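Local coordinates for protein EreC (Klebsiella pneumoniae, PDB 6XCQ) that probably hydrolyses the lactone ring of macrolides such as erythromycin, an esterase activity linked to resistance against these antibiotics, at residues Glu119-Arg122 against Thr128-Leu131; Glu74-Arg79 against Gly133-Trp138. The protein carries 1 engineered substitution. One frame throughout, in Å; residues are numbered along the deposited sequence.

Contact 1: residues Glu119-Arg122 against Thr128-Leu131; sequences ELER and TFSL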
ATOM      1  N   GLU A 119      22.300   1.312   6.680  1.00 26.38           N
ATOM      2  CA  GLU A 119      21.618   1.972   5.576  1.00 24.57           C
ATOM      3  C   GLU A 119      20.355   1.208   5.189  1.00 29.78           C
ATOM      4  O   GLU A 119      20.262  -0.010   5.364  1.00 29.06           O
ATOM      5  CB  GLU A 119      22.546   2.067   4.362  1.00 27.69           C
ATOM      6  CG  GLU A 119      23.909   2.688   4.645  1.00 50.05           C
ATOM      7  CD  GLU A 119      24.917   1.698   5.235  1.00 63.77           C
ATOM      8  OE1 GLU A 119      24.881   0.501   4.868  1.00 45.30           O
ATOM      9  OE2 GLU A 119      25.754   2.126   6.060  1.00 67.24           O
ATOM     10  N   LEU A 120      19.387   1.936   4.623  1.00 23.84           N
ATOM     11  CA  LEU A 120      18.115   1.324   4.254  1.00 19.41           C
ATOM     12  C   LEU A 120      18.293   0.244   3.193  1.00 20.92           C
ATOM     13  O   LEU A 120      17.537  -0.735   3.180  1.00 22.29           O
ATOM     14  CB  LEU A 120      17.139   2.397   3.765  1.00 20.26           C
ATOM     15  CG  LEU A 120      15.819   1.890   3.157  1.00 16.57           C
ATOM     16  CD1 LEU A 120      14.951   1.150   4.209  1.00 16.39           C
ATOM     17  CD2 LEU A 120      15.068   3.066   2.537  1.00 16.28           C
ATOM     18  N   GLU A 121      19.284   0.394   2.306  1.00 17.94           N
ATOM     19  CA  GLU A 121      19.537  -0.622   1.287  1.00 22.16           C
ATOM     20  C   GLU A 121      19.728  -2.018   1.881  1.00 20.22           C
ATOM     21  O   GLU A 121      19.446  -3.015   1.216  1.00 20.05           O
ATOM     22  CB  GLU A 121      20.775  -0.262   0.468  1.00 21.22           C
ATOM     23  CG  GLU A 121      20.593   0.882  -0.493  1.00 23.34           C
ATOM     24  CD  GLU A 121      20.963   2.206   0.124  1.00 30.71           C
ATOM     25  OE1 GLU A 121      20.904   2.319   1.369  1.00 20.99           O
ATOM     26  OE2 GLU A 121      21.313   3.134  -0.635  1.00 35.58           O
ATOM     27  N   ARG A 122      20.210  -2.109   3.117  1.00 22.13           N
ATOM     28  CA  ARG A 122      20.455  -3.416   3.725  1.00 25.29           C
ATOM     29  C   ARG A 122      19.178  -4.084   4.210  1.00 35.87           C
ATOM     30  O   ARG A 122      19.182  -5.295   4.455  1.00 22.31           O
ATOM     31  CB  ARG A 122      21.416  -3.284   4.902  1.00 34.21           C
ATOM     32  CG  ARG A 122      22.787  -2.740   4.543  1.00 39.19           C
ATOM     33  CD  ARG A 122      23.793  -3.868   4.351  1.00 66.13           C
ATOM     34  NE  ARG A 122      24.993  -3.422   3.645  1.00 69.97           N
ATOM     35  CZ  ARG A 122      25.945  -2.662   4.183  1.00 65.11           C
ATOM     36  NH1 ARG A 122      26.997  -2.311   3.458  1.00 61.01           N
ATOM     37  NH2 ARG A 122      25.848  -2.254   5.443  1.00 55.56           N
ATOM     38  N   THR A 128      10.380  -1.985  -2.867  1.00 15.32           N
ATOM     39  CA  THR A 128      10.107  -1.307  -1.604  1.00 15.79           C
ATOM     40  C   THR A 128      10.976  -0.065  -1.437  1.00 13.97           C
ATOM     41  O   THR A 128      10.494   0.992  -1.007  1.00 17.67           O
ATOM     42  CB  THR A 128      10.342  -2.274  -0.451  1.00 21.30           C
ATOM     43  OG1 THR A 128       9.433  -3.378  -0.577  1.00 15.00           O
ATOM     44  CG2 THR A 128      10.145  -1.567   0.887  1.00 12.77           C
ATOM     45  N   PHE A 129      12.256  -0.175  -1.783  1.00 16.06           N
ATOM     46  CA  PHE A 129      13.175   0.955  -1.680  1.00 18.69           C
ATOM     47  C   PHE A 129      12.721   2.136  -2.547  1.00 21.03           C
ATOM     48  O   PHE A 129      12.726   3.283  -2.094  1.00 18.95           O
ATOM     49  CB  PHE A 129      14.585   0.487  -2.055  1.00 21.03           C
ATOM     50  CG  PHE A 129      15.645   1.547  -1.915  1.00 24.28           C
ATOM     51  CD1 PHE A 129      16.238   1.794  -0.688  1.00 21.41           C
ATOM     52  CD2 PHE A 129      16.046   2.294  -3.019  1.00 27.28           C
ATOM     53  CE1 PHE A 129      17.221   2.768  -0.555  1.00 20.39           C
ATOM     54  CE2 PHE A 129      17.029   3.271  -2.901  1.00 24.06           C
ATOM     55  CZ  PHE A 129      17.613   3.513  -1.672  1.00 23.73           C
ATOM     56  N   SER A 130      12.302   1.876  -3.787  1.00 17.33           N
ATOM     57  CA  SER A 130      11.897   2.973  -4.664  1.00 21.89           C
ATOM     58  C   SER A 130      10.537   3.545  -4.277  1.00 21.02           C
ATOM     59  O   SER A 130      10.309   4.754  -4.418  1.00 17.14           O
ATOM     60  CB  SER A 130      11.869   2.504  -6.117  1.00 22.08           C
ATOM     61  OG  SER A 130      13.128   1.997  -6.514  1.00 29.24           O
ATOM     62  N   LEU A 131       9.620   2.703  -3.803  1.00 15.15           N
ATOM     63  CA  LEU A 131       8.285   3.180  -3.443  1.00 18.44           C
ATOM     64  C   LEU A 131       8.311   4.031  -2.184  1.00 17.40           C
ATOM     65  O   LEU A 131       7.598   5.040  -2.094  1.00 16.53           O
ATOM     66  CB  LEU A 131       7.341   1.997  -3.233  1.00 20.11           C
ATOM     67  CG  LEU A 131       6.752   1.361  -4.489  1.00 28.79           C
ATOM     68  CD1 LEU A 131       6.095   0.060  -4.095  1.00 26.99           C
ATOM     69  CD2 LEU A 131       5.750   2.312  -5.126  1.00 18.27           C
TER
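Phe129, near the start of helix 126-146, lays its ring against Leu120 and Glu121 in a largely apolar contact between that helix and the loop leading into it from helix 101-112. The ring is the whole of the helix's share. Its CD1 atom lies 3.7 Å from Leu120 CD2, with the methyl meeting the CD1-CE1 side of the ring obliquely. Leu120 gets there because its CG stands anti to the backbone N (chi1 172°), which sends the branched end forward to the helix; Leu107 and Tyr110 of helix 101-112 touch the same side chain, so it is wedged between two helices and buried.

Glu121 covers the next stretch of the ring, towards its far end. A bend at chi2 (92°) folds the acid back, bringing Glu121 CD to 3.8 Å from Phe129 CE1 and Glu121 OE2 to 3.9 Å from Phe129 CZ. Carboxylate and ring planes are 31° apart, and no hydrogen bond joins the two segments. The acid is exposed, which is consistent with its charge being met by solvent while CG, CD and OE2 lie against the ring.

The loop is held in shape locally. Arg122 N donates to Glu119 O at 3.1 Å, and the Arg122 guanidinium takes Glu119 OE1 over one face, a charge pairing with no N-H aimed at the oxygen. Leu120 O accepts a hydrogen bond from Ser124 OG. The arrangement is a type I beta turn in the linker between two consecutive helices, packed back on the first turn of the helix that follows.

Contact 2: residues Glu74-Arg79 against Gly133-Trp138; sequences EFSLAR and GSVLIW
Ser76 and Val135 form the apolar centre of this helix pair. Val135 is modelled in two conformations, and in the one described here its CG2 lies 3.6 Å from Ser76 CB. The same methyl lies 3.7 Å from the Ser76 carbonyl oxygen and grazes Arg79 CB. Beside it Ser134 CB comes within 4.0 Å of Ser76 OG. With CG1 anti to the backbone N (chi1 170°), this conformer turns CG2 to helix 73-90.

Two serines and a valine at the crossing accompany an axis separation of 9.3 Å between the two short segments, which run in the same general direction at -33°. These are helices of the alpha/beta fold, and helix 73-90 also packs through Phe75, Ala78 and Arg79 on Phe343 of the central mixed sheet.

Polar linkage between the helices goes through a water. It donates to Ser76 OG and accepts from Val135 N, both at 2.9 Å. Helix 126-146 is kinked here, and the N of Val135 lacks a bond to the preceding turn, so the water stands in. Ser134 OG turns elsewhere, to Asp433, while Glu74 binds Ser429 and Gly431 N, tying both helices to the C-terminal segment.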
ATOM      1  N   GLU A  74       7.531  15.143  -4.531  1.00 11.31           N
ATOM      2  CA  GLU A  74       6.611  16.001  -3.789  1.00 13.07           C
ATOM      3  C   GLU A  74       5.616  15.193  -2.968  1.00 14.90           C
ATOM      4  O   GLU A  74       5.191  15.638  -1.897  1.00 14.09           O
ATOM      5  CB  GLU A  74       5.851  16.927  -4.749  1.00 16.35           C
ATOM      6  CG  GLU A  74       6.703  18.032  -5.373  1.00 14.60           C
ATOM      7  CD  GLU A  74       7.427  17.581  -6.626  1.00 22.98           C
ATOM      8  OE1 GLU A  74       7.394  16.371  -6.953  1.00 19.93           O
ATOM      9  OE2 GLU A  74       8.031  18.438  -7.298  1.00 22.58           O
ATOM     10  N   PHE A  75       5.225  14.007  -3.444  1.00 15.06           N
ATOM     11  CA  PHE A  75       4.276  13.230  -2.666  1.00 18.47           C
ATOM     12  C   PHE A  75       4.935  12.646  -1.421  1.00 17.38           C
ATOM     13  O   PHE A  75       4.289  12.567  -0.376  1.00 13.10           O
ATOM     14  CB  PHE A  75       3.627  12.146  -3.537  1.00 14.08           C
ATOM     15  CG  PHE A  75       2.666  12.701  -4.573  1.00 13.77           C
ATOM     16  CD1 PHE A  75       1.981  13.880  -4.339  1.00 16.50           C
ATOM     17  CD2 PHE A  75       2.462  12.048  -5.774  1.00 14.55           C
ATOM     18  CE1 PHE A  75       1.094  14.389  -5.281  1.00 15.93           C
ATOM     19  CE2 PHE A  75       1.588  12.555  -6.726  1.00 17.74           C
ATOM     20  CZ  PHE A  75       0.898  13.719  -6.473  1.00 19.13           C
ATOM     21  N   SER A  76       6.227  12.289  -1.483  1.00 13.83           N
ATOM     22  CA  SER A  76       6.901  11.860  -0.257  1.00 16.35           C
ATOM     23  C   SER A  76       7.009  13.007   0.737  1.00 13.44           C
ATOM     24  O   SER A  76       6.782  12.812   1.938  1.00 15.91           O
ATOM     25  CB  SER A  76       8.282  11.277  -0.563  1.00 17.48           C
ATOM     26  OG  SER A  76       8.160  10.073  -1.291  1.00 29.81           O
ATOM     27  N   LEU A  77       7.325  14.208   0.253  1.00 16.01           N
ATOM     28  CA  LEU A  77       7.389  15.366   1.137  1.00 17.53           C
ATOM     29  C   LEU A  77       6.053  15.611   1.831  1.00 16.04           C
ATOM     30  O   LEU A  77       6.005  15.806   3.053  1.00 18.29           O
ATOM     31  CB  LEU A  77       7.817  16.607   0.347  1.00 14.86           C
ATOM     32  CG  LEU A  77       9.320  16.712   0.111  1.00 17.68           C
ATOM     33  CD1 LEU A  77       9.638  17.856  -0.859  1.00 15.35           C
ATOM     34  CD2 LEU A  77      10.067  16.891   1.441  1.00 22.22           C
ATOM     35  N   ALA A  78       4.958  15.628   1.060  1.00 11.51           N
ATOM     36  CA  ALA A  78       3.646  15.879   1.652  1.00 18.15           C
ATOM     37  C   ALA A  78       3.259  14.772   2.620  1.00 14.91           C
ATOM     38  O   ALA A  78       2.613  15.036   3.638  1.00 14.97           O
ATOM     39  CB  ALA A  78       2.573  16.024   0.568  1.00 18.05           C
ATOM     40  N   ARG A  79       3.627  13.525   2.314  1.00 11.33           N
ATOM     41  CA  ARG A  79       3.325  12.433   3.239  1.00 17.03           C
ATOM     42  C   ARG A  79       4.040  12.630   4.567  1.00 16.31           C
ATOM     43  O   ARG A  79       3.443  12.444   5.631  1.00 16.10           O
ATOM     44  CB  ARG A  79       3.714  11.088   2.632  1.00 14.89           C
ATOM     45  CG  ARG A  79       2.728  10.585   1.618  1.00 15.01           C
ATOM     46  CD  ARG A  79       3.192   9.289   1.008  1.00 17.01           C
ATOM     47  NE  ARG A  79       2.058   8.578   0.438  1.00 18.70           N
ATOM     48  CZ  ARG A  79       2.141   7.410  -0.182  1.00 21.85           C
ATOM     49  NH1 ARG A  79       3.320   6.816  -0.326  1.00 14.57           N
ATOM     50  NH2 ARG A  79       1.040   6.842  -0.660  1.00 12.58           N
ATOM     51  N   GLY A 133      11.471   4.580  -0.047  1.00 17.10           N
ATOM     52  CA  GLY A 133      12.780   4.866   0.527  1.00 14.54           C
ATOM     53  C   GLY A 133      12.893   6.264   1.094  1.00 16.53           C
ATOM     54  O   GLY A 133      13.436   6.469   2.183  1.00 19.12           O
ATOM     55  N   SER A 134      12.363   7.246   0.370  1.00 18.36           N
ATOM     56  CA  SER A 134      12.511   8.635   0.784  1.00 13.15           C
ATOM     57  C   SER A 134      11.799   8.881   2.113  1.00 17.59           C
ATOM     58  O   SER A 134      12.366   9.476   3.040  1.00 15.06           O
ATOM     59  CB  SER A 134      11.954   9.533  -0.327  1.00 15.83           C
ATOM     60  OG  SER A 134      12.896   9.604  -1.392  1.00 17.58           O
ATOM     61  N   VAL A 135      10.545   8.429   2.222  0.52 11.55           N
ATOM     62  CA  VAL A 135       9.792   8.596   3.465  0.52 13.39           C
ATOM     63  C   VAL A 135      10.422   7.783   4.588  0.52 14.65           C
ATOM     64  O   VAL A 135      10.490   8.235   5.738  0.52 17.69           O
ATOM     65  CB  VAL A 135       8.313   8.210   3.255  0.52 13.80           C
ATOM     66  CG1 VAL A 135       7.580   8.149   4.585  0.52 14.96           C
ATOM     67  CG2 VAL A 135       7.621   9.198   2.336  0.52 11.48           C
ATOM     68  N   LEU A 136      10.901   6.577   4.276  1.00 12.68           N
ATOM     69  CA  LEU A 136      11.451   5.714   5.326  1.00 17.89           C
ATOM     70  C   LEU A 136      12.712   6.316   5.939  1.00 18.57           C
ATOM     71  O   LEU A 136      12.882   6.302   7.166  1.00 15.41           O
ATOM     72  CB  LEU A 136      11.749   4.325   4.760  1.00 17.65           C
ATOM     73  CG  LEU A 136      10.531   3.437   4.553  1.00 17.01           C
ATOM     74  CD1 LEU A 136      10.900   2.242   3.665  1.00 15.19           C
ATOM     75  CD2 LEU A 136      10.034   2.983   5.897  1.00 18.20           C
ATOM     76  N   ILE A 137      13.599   6.856   5.097  1.00 17.28           N
ATOM     77  CA  ILE A 137      14.806   7.515   5.595  1.00 15.94           C
ATOM     78  C   ILE A 137      14.434   8.707   6.463  1.00 22.49           C
ATOM     79  O   ILE A 137      15.029   8.934   7.524  1.00 23.35           O
ATOM     80  CB  ILE A 137      15.718   7.936   4.428  1.00 17.58           C
ATOM     81  CG1 ILE A 137      16.220   6.721   3.653  1.00 13.90           C
ATOM     82  CG2 ILE A 137      16.907   8.755   4.944  1.00 16.48           C
ATOM     83  CD1 ILE A 137      16.737   7.104   2.245  1.00 16.27           C
ATOM     84  N   TRP A 138      13.431   9.479   6.035  1.00 20.87           N
ATOM     85  CA  TRP A 138      12.966  10.590   6.856  1.00 18.84           C
ATOM     86  C   TRP A 138      12.371  10.098   8.177  1.00 19.30           C
ATOM     87  O   TRP A 138      12.684  10.632   9.247  1.00 20.64           O
ATOM     88  CB  TRP A 138      11.946  11.434   6.080  1.00 14.26           C
ATOM     89  CG  TRP A 138      11.332  12.449   6.971  1.00 17.83           C
ATOM     90  CD1 TRP A 138      11.852  13.668   7.309  1.00 24.83           C
ATOM     91  CD2 TRP A 138      10.100  12.327   7.677  1.00 18.57           C
ATOM     92  NE1 TRP A 138      11.007  14.316   8.179  1.00 20.80           N
ATOM     93  CE2 TRP A 138       9.922  13.515   8.417  1.00 18.56           C
ATOM     94  CE3 TRP A 138       9.124  11.329   7.757  1.00 17.17           C
ATOM     95  CZ2 TRP A 138       8.818  13.724   9.226  1.00 26.75           C
ATOM     96  CZ3 TRP A 138       8.029  11.547   8.548  1.00 14.63           C
ATOM     97  CH2 TRP A 138       7.880  12.734   9.276  1.00 16.48           C
TER
HETATM   98  O   HOH W   1       9.249   7.548  -0.229  1.00 16.73           O

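How the contacts relate
Both contacts use helix 126-146: contact 1 takes its first turns, contact 2 the kinked stretch that follows. Contact 1 is a short-range closure between the helix and its own linker, nested inside the much longer loop that contact 2 closes with helix 73-90. Each is partly buried, but contact 1 includes an exposed acid lying along an aromatic ring, whereas no touching residue of contact 2 is exposed and its side chains pack beside a water that bridges the two helices. Leu120 joins the two, its CD2 lying 3.5 Å from Gly133 CA and also packing on Leu136 and Ile137. The centres of contact 1 and contact 2 are about 12 Å apart.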